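Local coordinates for protein tungsten formylmethanofuran dehydrogenase subunit E (Syntrophus aciditrophicus, PDB 3D00) that binds zinc and is probably associated with formylmethanofuran dehydrogenase and microbial methanogenesis, though its precise role is not established, at residues T3-L8 against A138-L143; V30-F35 against Q111-W116; L39-L44 against V87-K92. All coordinates share one frame; numbering follows the deposited sequence.

Contact 1 (T3-L8 against A138-L143); sequences TARNIL and AGPDIL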
loop_
_atom_site.group_PDB
_atom_site.type_symbol
_atom_site.label_atom_id
_atom_site.label_comp_id
_atom_site.label_asym_id
_atom_site.label_seq_id
_atom_site.Cartn_x
_atom_site.Cartn_y
_atom_site.Cartn_z
ATOM N N THR A 3 2.223 -14.051 -27.779
ATOM C CA THR A 3 3.661 -13.923 -27.380
ATOM C C THR A 3 3.968 -14.376 -25.949
ATOM O O THR A 3 3.272 -13.973 -25.021
ATOM C CB THR A 3 4.210 -12.460 -27.520
ATOM O OG1 THR A 3 3.830 -11.885 -28.788
ATOM C CG2 THR A 3 5.766 -12.445 -27.382
ATOM N N ALA A 4 5.023 -15.192 -25.786
ATOM C CA ALA A 4 5.432 -15.722 -24.469
ATOM C C ALA A 4 6.035 -14.585 -23.683
ATOM O O ALA A 4 7.016 -13.981 -24.129
ATOM C CB ALA A 4 6.457 -16.825 -24.609
ATOM N N ARG A 5 5.445 -14.295 -22.528
ATOM C CA ARG A 5 5.826 -13.134 -21.762
ATOM C C ARG A 5 5.716 -13.396 -20.291
ATOM O O ARG A 5 4.852 -12.821 -19.608
ATOM C CB ARG A 5 4.962 -11.949 -22.159
ATOM C CG ARG A 5 5.287 -11.469 -23.549
ATOM C CD ARG A 5 5.407 -10.018 -23.542
ATOM N NE ARG A 5 5.908 -9.480 -24.785
ATOM C CZ ARG A 5 7.189 -9.462 -25.131
ATOM N NH1 ARG A 5 8.126 -10.013 -24.369
ATOM N NH2 ARG A 5 7.521 -8.894 -26.263
ATOM N N ASN A 6 6.622 -14.227 -19.785
ATOM C CA ASN A 6 6.775 -14.405 -18.341
ATOM C C ASN A 6 7.113 -13.133 -17.503
ATOM O O ASN A 6 7.833 -12.219 -17.932
ATOM C CB ASN A 6 7.760 -15.538 -18.067
ATOM C CG ASN A 6 7.299 -16.837 -18.688
ATOM O OD1 ASN A 6 6.352 -16.839 -19.479
ATOM N ND2 ASN A 6 7.946 -17.939 -18.339
ATOM N N ILE A 7 6.528 -13.083 -16.309
ATOM C CA ILE A 7 6.727 -11.979 -15.359
ATOM C C ILE A 7 7.280 -12.589 -14.086
ATOM O O ILE A 7 6.583 -13.322 -13.386
ATOM C CB ILE A 7 5.439 -11.214 -15.134
ATOM C CG1 ILE A 7 5.156 -10.382 -16.392
ATOM C CG2 ILE A 7 5.562 -10.313 -13.900
ATOM C CD1 ILE A 7 3.715 -10.111 -16.620
ATOM N N LEU A 8 8.561 -12.314 -13.836
ATOM C CA LEU A 8 9.385 -13.081 -12.908
ATOM C C LEU A 8 9.129 -14.603 -13.131
ATOM O O LEU A 8 9.359 -15.093 -14.234
ATOM C CB LEU A 8 9.179 -12.603 -11.456
ATOM C CG LEU A 8 9.560 -11.145 -11.116
ATOM C CD1 LEU A 8 9.234 -10.876 -9.711
ATOM C CD2 LEU A 8 11.041 -10.864 -11.342
ATOM N N ALA A 138 3.779 -5.582 -26.668
ATOM C CA ALA A 138 4.834 -4.630 -26.412
ATOM C C ALA A 138 5.834 -5.164 -25.359
ATOM O O ALA A 138 7.054 -5.035 -25.539
ATOM C CB ALA A 138 4.230 -3.277 -25.980
ATOM N N GLY A 139 5.316 -5.771 -24.280
ATOM C CA GLY A 139 6.135 -6.278 -23.184
ATOM C C GLY A 139 7.034 -5.181 -22.665
ATOM O O GLY A 139 6.596 -4.041 -22.468
ATOM N N PRO A 140 8.311 -5.486 -22.475
ATOM C CA PRO A 140 9.195 -4.422 -21.985
ATOM C C PRO A 140 9.689 -3.421 -23.052
ATOM O O PRO A 140 10.435 -2.532 -22.713
ATOM C CB PRO A 140 10.389 -5.212 -21.450
ATOM C CG PRO A 140 10.487 -6.355 -22.422
ATOM C CD PRO A 140 9.038 -6.747 -22.677
ATOM N N ASP A 141 9.297 -3.561 -24.318
ATOM C CA ASP A 141 9.778 -2.655 -25.395
ATOM C C ASP A 141 9.403 -1.168 -25.202
ATOM O O ASP A 141 10.063 -0.269 -25.734
ATOM C CB ASP A 141 9.291 -3.134 -26.777
ATOM C CG ASP A 141 9.692 -4.593 -27.103
ATOM O OD1 ASP A 141 10.553 -5.170 -26.412
ATOM O OD2 ASP A 141 9.140 -5.168 -28.067
ATOM N N ILE A 142 8.368 -0.905 -24.426
ATOM C CA ILE A 142 7.967 0.467 -24.142
ATOM C C ILE A 142 8.589 1.041 -22.865
ATOM O O ILE A 142 8.262 2.152 -22.446
ATOM C CB ILE A 142 6.449 0.559 -24.076
ATOM C CG1 ILE A 142 5.881 -0.446 -23.064
ATOM C CG2 ILE A 142 5.885 0.298 -25.479
ATOM C CD1 ILE A 142 4.465 -0.117 -22.582
ATOM N N LEU A 143 9.529 0.304 -22.290
ATOM C CA LEU A 143 10.163 0.688 -21.025
ATOM C C LEU A 143 11.591 1.240 -21.187
ATOM O O LEU A 143 12.284 0.886 -22.127
ATOM C CB LEU A 143 10.144 -0.533 -20.099
ATOM C CG LEU A 143 8.756 -1.120 -19.853
ATOM C CD1 LEU A 143 8.879 -2.304 -18.912
ATOM C CD2 LEU A 143 7.824 -0.089 -19.306
HETATM O O HOH W 1 10.274 -7.970 -26.834
#

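Contact 2 (V30-F35 against Q111-W116); sequences VLIGGF and QEIRNW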
loop_
_atom_site.group_PDB
_atom_site.type_symbol
_atom_site.label_atom_id
_atom_site.label_comp_id
_atom_site.label_asym_id
_atom_site.label_seq_id
_atom_site.Cartn_x
_atom_site.Cartn_y
_atom_site.Cartn_z
ATOM N N VAL A 30 -1.256 -2.215 -13.942
ATOM C CA VAL A 30 -0.669 -3.307 -13.154
ATOM C C VAL A 30 -0.039 -4.346 -14.072
ATOM O O VAL A 30 0.946 -4.943 -13.734
ATOM C CB VAL A 30 -1.705 -3.964 -12.236
ATOM C CG1 VAL A 30 -1.023 -4.933 -11.295
ATOM C CG2 VAL A 30 -2.412 -2.903 -11.460
ATOM N N LEU A 31 -0.618 -4.541 -15.246
ATOM C CA LEU A 31 -0.016 -5.387 -16.300
ATOM C C LEU A 31 1.335 -4.787 -16.768
ATOM O O LEU A 31 2.396 -5.453 -16.731
ATOM C CB LEU A 31 -1.018 -5.546 -17.481
ATOM C CG LEU A 31 -2.306 -6.333 -17.229
ATOM C CD1 LEU A 31 -3.275 -6.242 -18.391
ATOM C CD2 LEU A 31 -1.954 -7.759 -16.957
ATOM N N ILE A 32 1.307 -3.514 -17.166
ATOM C CA ILE A 32 2.526 -2.850 -17.576
ATOM C C ILE A 32 3.506 -2.892 -16.394
ATOM O O ILE A 32 4.658 -3.224 -16.573
ATOM C CB ILE A 32 2.278 -1.425 -18.109
ATOM C CG1 ILE A 32 1.427 -1.480 -19.389
ATOM C CG2 ILE A 32 3.610 -0.742 -18.426
ATOM C CD1 ILE A 32 0.991 -0.102 -19.870
ATOM N N GLY A 33 3.007 -2.592 -15.200
ATOM C CA GLY A 33 3.728 -2.650 -13.954
ATOM C C GLY A 33 4.491 -3.924 -13.751
ATOM O O GLY A 33 5.593 -3.873 -13.240
ATOM N N GLY A 34 3.890 -5.062 -14.125
ATOM C CA GLY A 34 4.582 -6.358 -14.118
ATOM C C GLY A 34 5.847 -6.429 -14.959
ATOM O O GLY A 34 6.859 -7.071 -14.577
ATOM N N PHE A 35 5.767 -5.848 -16.148
ATOM C CA PHE A 35 6.913 -5.809 -17.029
ATOM C C PHE A 35 7.949 -4.936 -16.430
ATOM O O PHE A 35 9.112 -5.191 -16.572
ATOM C CB PHE A 35 6.524 -5.335 -18.416
ATOM C CG PHE A 35 5.774 -6.358 -19.188
ATOM C CD1 PHE A 35 6.397 -7.531 -19.583
ATOM C CD2 PHE A 35 4.462 -6.136 -19.572
ATOM C CE1 PHE A 35 5.720 -8.472 -20.303
ATOM C CE2 PHE A 35 3.781 -7.066 -20.299
ATOM C CZ PHE A 35 4.391 -8.234 -20.652
ATOM N N GLN A 111 -0.472 2.559 -30.445
ATOM C CA GLN A 111 -1.311 3.769 -30.264
ATOM C C GLN A 111 -2.347 3.574 -29.140
ATOM O O GLN A 111 -2.746 4.538 -28.479
ATOM C CB GLN A 111 -2.002 4.236 -31.588
ATOM C CG GLN A 111 -1.171 4.176 -32.885
ATOM C CD GLN A 111 0.136 4.971 -32.836
ATOM N N GLU A 112 -2.765 2.332 -28.899
ATOM C CA GLU A 112 -3.676 2.053 -27.777
ATOM C C GLU A 112 -3.006 2.253 -26.432
ATOM O O GLU A 112 -3.579 2.875 -25.553
ATOM C CB GLU A 112 -4.284 0.647 -27.858
ATOM C CG GLU A 112 -5.454 0.512 -28.856
ATOM C CD GLU A 112 -6.627 1.442 -28.532
ATOM O OE1 GLU A 112 -7.108 1.451 -27.372
ATOM O OE2 GLU A 112 -7.068 2.167 -29.445
ATOM N N ILE A 113 -1.792 1.737 -26.273
ATOM C CA ILE A 113 -1.022 2.044 -25.081
ATOM C C ILE A 113 -0.825 3.560 -24.973
ATOM O O ILE A 113 -0.994 4.131 -23.903
ATOM C CB ILE A 113 0.308 1.318 -25.044
ATOM C CG1 ILE A 113 0.104 -0.197 -25.107
ATOM C CG2 ILE A 113 1.064 1.696 -23.760
ATOM C CD1 ILE A 113 1.412 -0.969 -25.040
ATOM N N ARG A 114 -0.534 4.238 -26.078
ATOM C CA ARG A 114 -0.297 5.673 -26.017
ATOM C C ARG A 114 -1.550 6.420 -25.621
ATOM O O ARG A 114 -1.490 7.346 -24.824
ATOM C CB ARG A 114 0.225 6.189 -27.345
ATOM C CG ARG A 114 0.707 7.645 -27.323
ATOM C CD ARG A 114 1.503 8.025 -28.652
ATOM N NE ARG A 114 0.678 8.001 -29.863
ATOM C CZ ARG A 114 -0.321 8.852 -30.123
ATOM N NH1 ARG A 114 -0.648 9.813 -29.242
ATOM N NH2 ARG A 114 -1.017 8.742 -31.266
ATOM N N ASN A 115 -2.697 6.012 -26.157
ATOM C CA ASN A 115 -3.956 6.696 -25.867
ATOM C C ASN A 115 -4.311 6.533 -24.402
ATOM O O ASN A 115 -4.785 7.464 -23.769
ATOM C CB ASN A 115 -5.107 6.187 -26.760
ATOM C CG ASN A 115 -4.979 6.627 -28.243
ATOM O OD1 ASN A 115 -4.246 7.572 -28.579
ATOM N ND2 ASN A 115 -5.681 5.917 -29.131
ATOM N N TRP A 116 -4.065 5.333 -23.878
ATOM C CA TRP A 116 -4.213 5.027 -22.446
ATOM C C TRP A 116 -3.240 5.854 -21.591
ATOM O O TRP A 116 -3.638 6.502 -20.629
ATOM C CB TRP A 116 -3.978 3.517 -22.179
ATOM C CG TRP A 116 -3.834 3.214 -20.699
ATOM C CD1 TRP A 116 -4.841 3.075 -19.790
ATOM C CD2 TRP A 116 -2.617 3.088 -19.966
ATOM N NE1 TRP A 116 -4.334 2.860 -18.541
ATOM C CE2 TRP A 116 -2.969 2.864 -18.609
ATOM C CE3 TRP A 116 -1.257 3.140 -20.317
ATOM C CZ2 TRP A 116 -2.027 2.673 -17.620
ATOM C CZ3 TRP A 116 -0.311 2.959 -19.332
ATOM C CH2 TRP A 116 -0.702 2.736 -17.980
#

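Contact 3 (L39-L44 against V87-K92); sequences LAVKNL and VSLYDK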
loop_
_atom_site.group_PDB
_atom_site.type_symbol
_atom_site.label_atom_id
_atom_site.label_comp_id
_atom_site.label_asym_id
_atom_site.label_seq_id
_atom_site.Cartn_x
_atom_site.Cartn_y
_atom_site.Cartn_z
ATOM N N LEU A 39 11.697 -6.200 -15.328
ATOM C CA LEU A 39 12.939 -5.615 -15.881
ATOM C C LEU A 39 13.846 -5.066 -14.746
ATOM O O LEU A 39 15.072 -5.227 -14.772
ATOM C CB LEU A 39 12.584 -4.506 -16.883
ATOM C CG LEU A 39 13.715 -3.713 -17.572
ATOM C CD1 LEU A 39 14.559 -4.691 -18.312
ATOM C CD2 LEU A 39 13.209 -2.584 -18.523
ATOM N N ALA A 40 13.220 -4.407 -13.768
ATOM C CA ALA A 40 13.913 -3.829 -12.616
ATOM C C ALA A 40 14.657 -4.941 -11.847
ATOM O O ALA A 40 15.874 -4.857 -11.651
ATOM C CB ALA A 40 12.921 -3.106 -11.718
ATOM N N VAL A 41 13.950 -6.009 -11.468
ATOM C CA VAL A 41 14.569 -7.128 -10.712
ATOM C C VAL A 41 15.706 -7.751 -11.516
ATOM O O VAL A 41 16.735 -8.062 -10.957
ATOM C CB VAL A 41 13.542 -8.250 -10.305
ATOM C CG1 VAL A 41 14.258 -9.519 -9.866
ATOM C CG2 VAL A 41 12.580 -7.771 -9.259
ATOM N N LYS A 42 15.524 -7.890 -12.826
ATOM C CA LYS A 42 16.542 -8.462 -13.715
ATOM C C LYS A 42 17.804 -7.625 -13.826
ATOM O O LYS A 42 18.776 -8.111 -14.329
ATOM C CB LYS A 42 15.978 -8.679 -15.129
ATOM C CG LYS A 42 15.211 -10.010 -15.335
ATOM C CD LYS A 42 15.017 -10.343 -16.846
ATOM C CE LYS A 42 13.900 -9.494 -17.512
ATOM N NZ LYS A 42 14.283 -8.937 -18.865
ATOM N N ASN A 43 17.763 -6.376 -13.368
ATOM C CA ASN A 43 18.872 -5.420 -13.420
ATOM C C ASN A 43 19.423 -5.033 -12.032
ATOM O O ASN A 43 20.155 -4.054 -11.867
ATOM C CB ASN A 43 18.410 -4.173 -14.188
ATOM C CG ASN A 43 18.437 -4.386 -15.692
ATOM O OD1 ASN A 43 19.492 -4.215 -16.330
ATOM N ND2 ASN A 43 17.315 -4.799 -16.263
ATOM N N LEU A 44 19.093 -5.823 -11.025
ATOM C CA LEU A 44 19.725 -5.680 -9.725
ATOM C C LEU A 44 20.756 -6.787 -9.631
ATOM O O LEU A 44 20.589 -7.841 -10.255
ATOM C CB LEU A 44 18.704 -5.796 -8.593
ATOM C CG LEU A 44 17.657 -4.689 -8.430
ATOM C CD1 LEU A 44 16.806 -4.990 -7.247
ATOM C CD2 LEU A 44 18.313 -3.344 -8.284
ATOM N N VAL A 87 8.870 3.057 -11.236
ATOM C CA VAL A 87 9.200 2.327 -10.018
ATOM C C VAL A 87 10.714 2.224 -9.977
ATOM O O VAL A 87 11.336 2.104 -11.017
ATOM C CB VAL A 87 8.575 0.871 -10.039
ATOM C CG1 VAL A 87 8.928 0.139 -11.380
ATOM C CG2 VAL A 87 9.053 0.031 -8.813
ATOM N N SER A 88 11.288 2.320 -8.780
ATOM C CA SER A 88 12.671 1.960 -8.570
ATOM C C SER A 88 12.749 0.860 -7.534
ATOM O O SER A 88 11.936 0.809 -6.572
ATOM C CB SER A 88 13.513 3.155 -8.137
ATOM O OG SER A 88 13.154 3.586 -6.852
ATOM N N LEU A 89 13.708 -0.039 -7.757
ATOM C CA LEU A 89 14.101 -1.062 -6.801
ATOM C C LEU A 89 15.536 -0.727 -6.409
ATOM O O LEU A 89 16.337 -0.416 -7.277
ATOM C CB LEU A 89 13.989 -2.455 -7.427
ATOM C CG LEU A 89 12.569 -2.849 -7.883
ATOM C CD1 LEU A 89 12.595 -4.250 -8.358
ATOM C CD2 LEU A 89 11.499 -2.697 -6.823
ATOM N N TYR A 90 15.860 -0.706 -5.122
ATOM C CA TYR A 90 17.190 -0.313 -4.719
ATOM C C TYR A 90 17.758 -1.178 -3.593
ATOM O O TYR A 90 17.003 -1.739 -2.810
ATOM C CB TYR A 90 17.233 1.164 -4.367
ATOM C CG TYR A 90 16.361 1.555 -3.222
ATOM C CD1 TYR A 90 15.012 1.856 -3.425
ATOM C CD2 TYR A 90 16.871 1.627 -1.923
ATOM C CE1 TYR A 90 14.197 2.234 -2.376
ATOM C CE2 TYR A 90 16.036 1.981 -0.830
ATOM C CZ TYR A 90 14.708 2.293 -1.074
ATOM O OH TYR A 90 13.872 2.638 -0.031
ATOM N N ASP A 91 19.089 -1.304 -3.554
ATOM C CA ASP A 91 19.793 -2.015 -2.468
ATOM C C ASP A 91 19.532 -1.269 -1.152
ATOM O O ASP A 91 19.842 -0.087 -1.020
ATOM C CB ASP A 91 21.300 -2.093 -2.737
ATOM C CG ASP A 91 22.046 -3.056 -1.786
ATOM O OD1 ASP A 91 21.819 -3.011 -0.559
ATOM O OD2 ASP A 91 22.891 -3.860 -2.274
ATOM N N LYS A 92 18.953 -1.982 -0.194
ATOM C CA LYS A 92 18.589 -1.417 1.103
ATOM C C LYS A 92 19.774 -0.886 1.902
ATOM O O LYS A 92 19.607 0.015 2.716
ATOM C CB LYS A 92 17.904 -2.496 1.921
ATOM C CG LYS A 92 17.050 -1.949 2.973
ATOM C CD LYS A 92 16.302 -3.060 3.638
ATOM C CE LYS A 92 15.151 -2.530 4.445
ATOM N NZ LYS A 92 13.926 -3.292 4.104
#

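Contact 1 (T3-L8 against A138-L143)
Arg5 lays its guanidinium group against Gly139 and Pro140, where the N-terminal arm of the FmdE-like alpha+beta core passes the C-terminal end of helix 129-138. The packing is flat on: Gly139 CA, 3.6 Å from Arg5 NE, and Pro140 CD, 3.8 Å from Arg5 NH1, both lie over one face of the group, toward its rim. Thr3 CG2 sits over the opposite face, so the arginine is sandwiched between its own arm and the turn. Gly139, with positive phi (54°), is where the chain leaves the helix, and its lack of a side chain permits the close approach. The Arg5 chain bends at chi2 (-134°), which helps bring its end over that residue.

The polar contacts gather at the same helix end. Arg5 NH2 donates to the carbonyl oxygen of Glu137, and NE makes a weak bond to that of Arg136; the negative end of the helix dipole would probably favour a cation here. Asp141 N bonds back to Ala138 O at 2.9 Å, fixing the turn.

Opposite charges lie near each other but beyond a salt bridge, Asp141 OD2 standing 4.4 Å from Arg5 NH2; any attraction between them is probably modest. A water closes the gap instead: it accepts from Arg5 NH2 at 3.0 Å and donates to Asp141 OD1 at 2.8 Å.

Contact 2 (V30-F35 against Q111-W116)
Ile32 and Trp116 reach toward each other from opposite directions, and the contact rests on the delta methyl of the one meeting the six-membered ring of the other. Ile32 CD1 comes to 3.4 Å from Trp116 CZ3 and 3.8 Å from CH2, both on the benzo side of the indole. The methyl approaches the ring obliquely. Trp116 is swung out for this meeting by its first torsion, which sets CG anti to the backbone N (chi1 168°) and directs the benzo ring toward helix 28-42. On the Ile32 side, CG1 lies anti to the carbonyl carbon and the chain runs on extended (chi2 173°), which puts CD1 at its far end, against the indole, while the backbones stay well apart: the closest alpha carbons, Ile32 CA and Ile113 CA, are separated by 9.6 Å.

Ile113, one helical turn before Trp116, adds a second and looser touch, with its CG2 methyl 4.3 Å from the same Ile32 CD1. The delta methyl is thus shared between a branched aliphatic side chain and an aromatic one. Everything that crosses is apolar, and the two isoleucines are buried.

This is helix-to-helix packing through side-chain ends within the FmdE core. Helix 129-138 contributes Ile135 against Ile32 and Ala138 against Ile113, while Leu102 of strand 96-102 touches both Ile32 and Trp116, joining helices 28-42 and 111-117 to the central sheet.

Contact 3 (L39-L44 against V87-K92)
Leu89 meets three side chains from the end of helix 28-42 and the turn that follows it. Its CD1 methyl does most of the work, lying 3.6 Å from Ala40 CB and also 3.6 Å from Val41 CG2. Ala40 bears directly on the strand with its single methyl, which brings the backbones near, Ala40 CA and Leu89 CA being 6.4 Å apart. Val41 takes part through one branch alone; CG2, anti to the carbonyl carbon, is the methyl that reaches Leu89.

Past the helix end, Leu44 folds back over the strand, its side chain running at about a right angle to that of Leu89. One of its methyls, CD1, rests 3.8 Å from Leu89 CB, and the other, CD2, lies 3.7 Å from Leu89 O, so the leucine straddles the beginning of the side chain and the main chain beside it. The arrangement is a helix laid on one face of the mixed sheet of the alpha+beta core. Side chains alternate along strand 86-91: Leu89 points to the helix, and Ser88 and Tyr90 point away.

The turn leading to Leu44 is braced by Asn43, whose ND2 donates to Leu39 O at 2.7 Å in an almost straight bond (177°). Backbone bonds from Asn43 N to Ala40 O and from Leu44 N to Val41 O hold the same turn. Around this lie Val98 and Val100 of strand 96-102, touching Ala40, while Val98 also touches Leu44. On the far face of the strand, Ser88 OG is hydrogen-bonded to Tyr190 OH of the second subunit.

Helix 28-42 is the common element: contact 2 uses its N-terminal half and contact 3 its C-terminal end, with centres about 20 Å apart, and contact 1 packs on it through Arg5, Leu8, Gly139 and Leu143. Contact 1 lies about 11 Å from contact 2 and 16 Å from contact 3, centre to centre. Along the chain the pairings are concentric, 39-44/87-92 innermost, 30-35/111-116 around it and 3-8/138-143 outermost. Contact 1 touches both others directly, Arg5 CD lying 3.5 Å from Phe35 CZ and Leu8 CD2 3.8 Å from Val41 CB. Together they tie the N-terminal arm, helices and sheet into one core, away from the zinc site formed by Cys166, Cys169, Cys181 and Cys184.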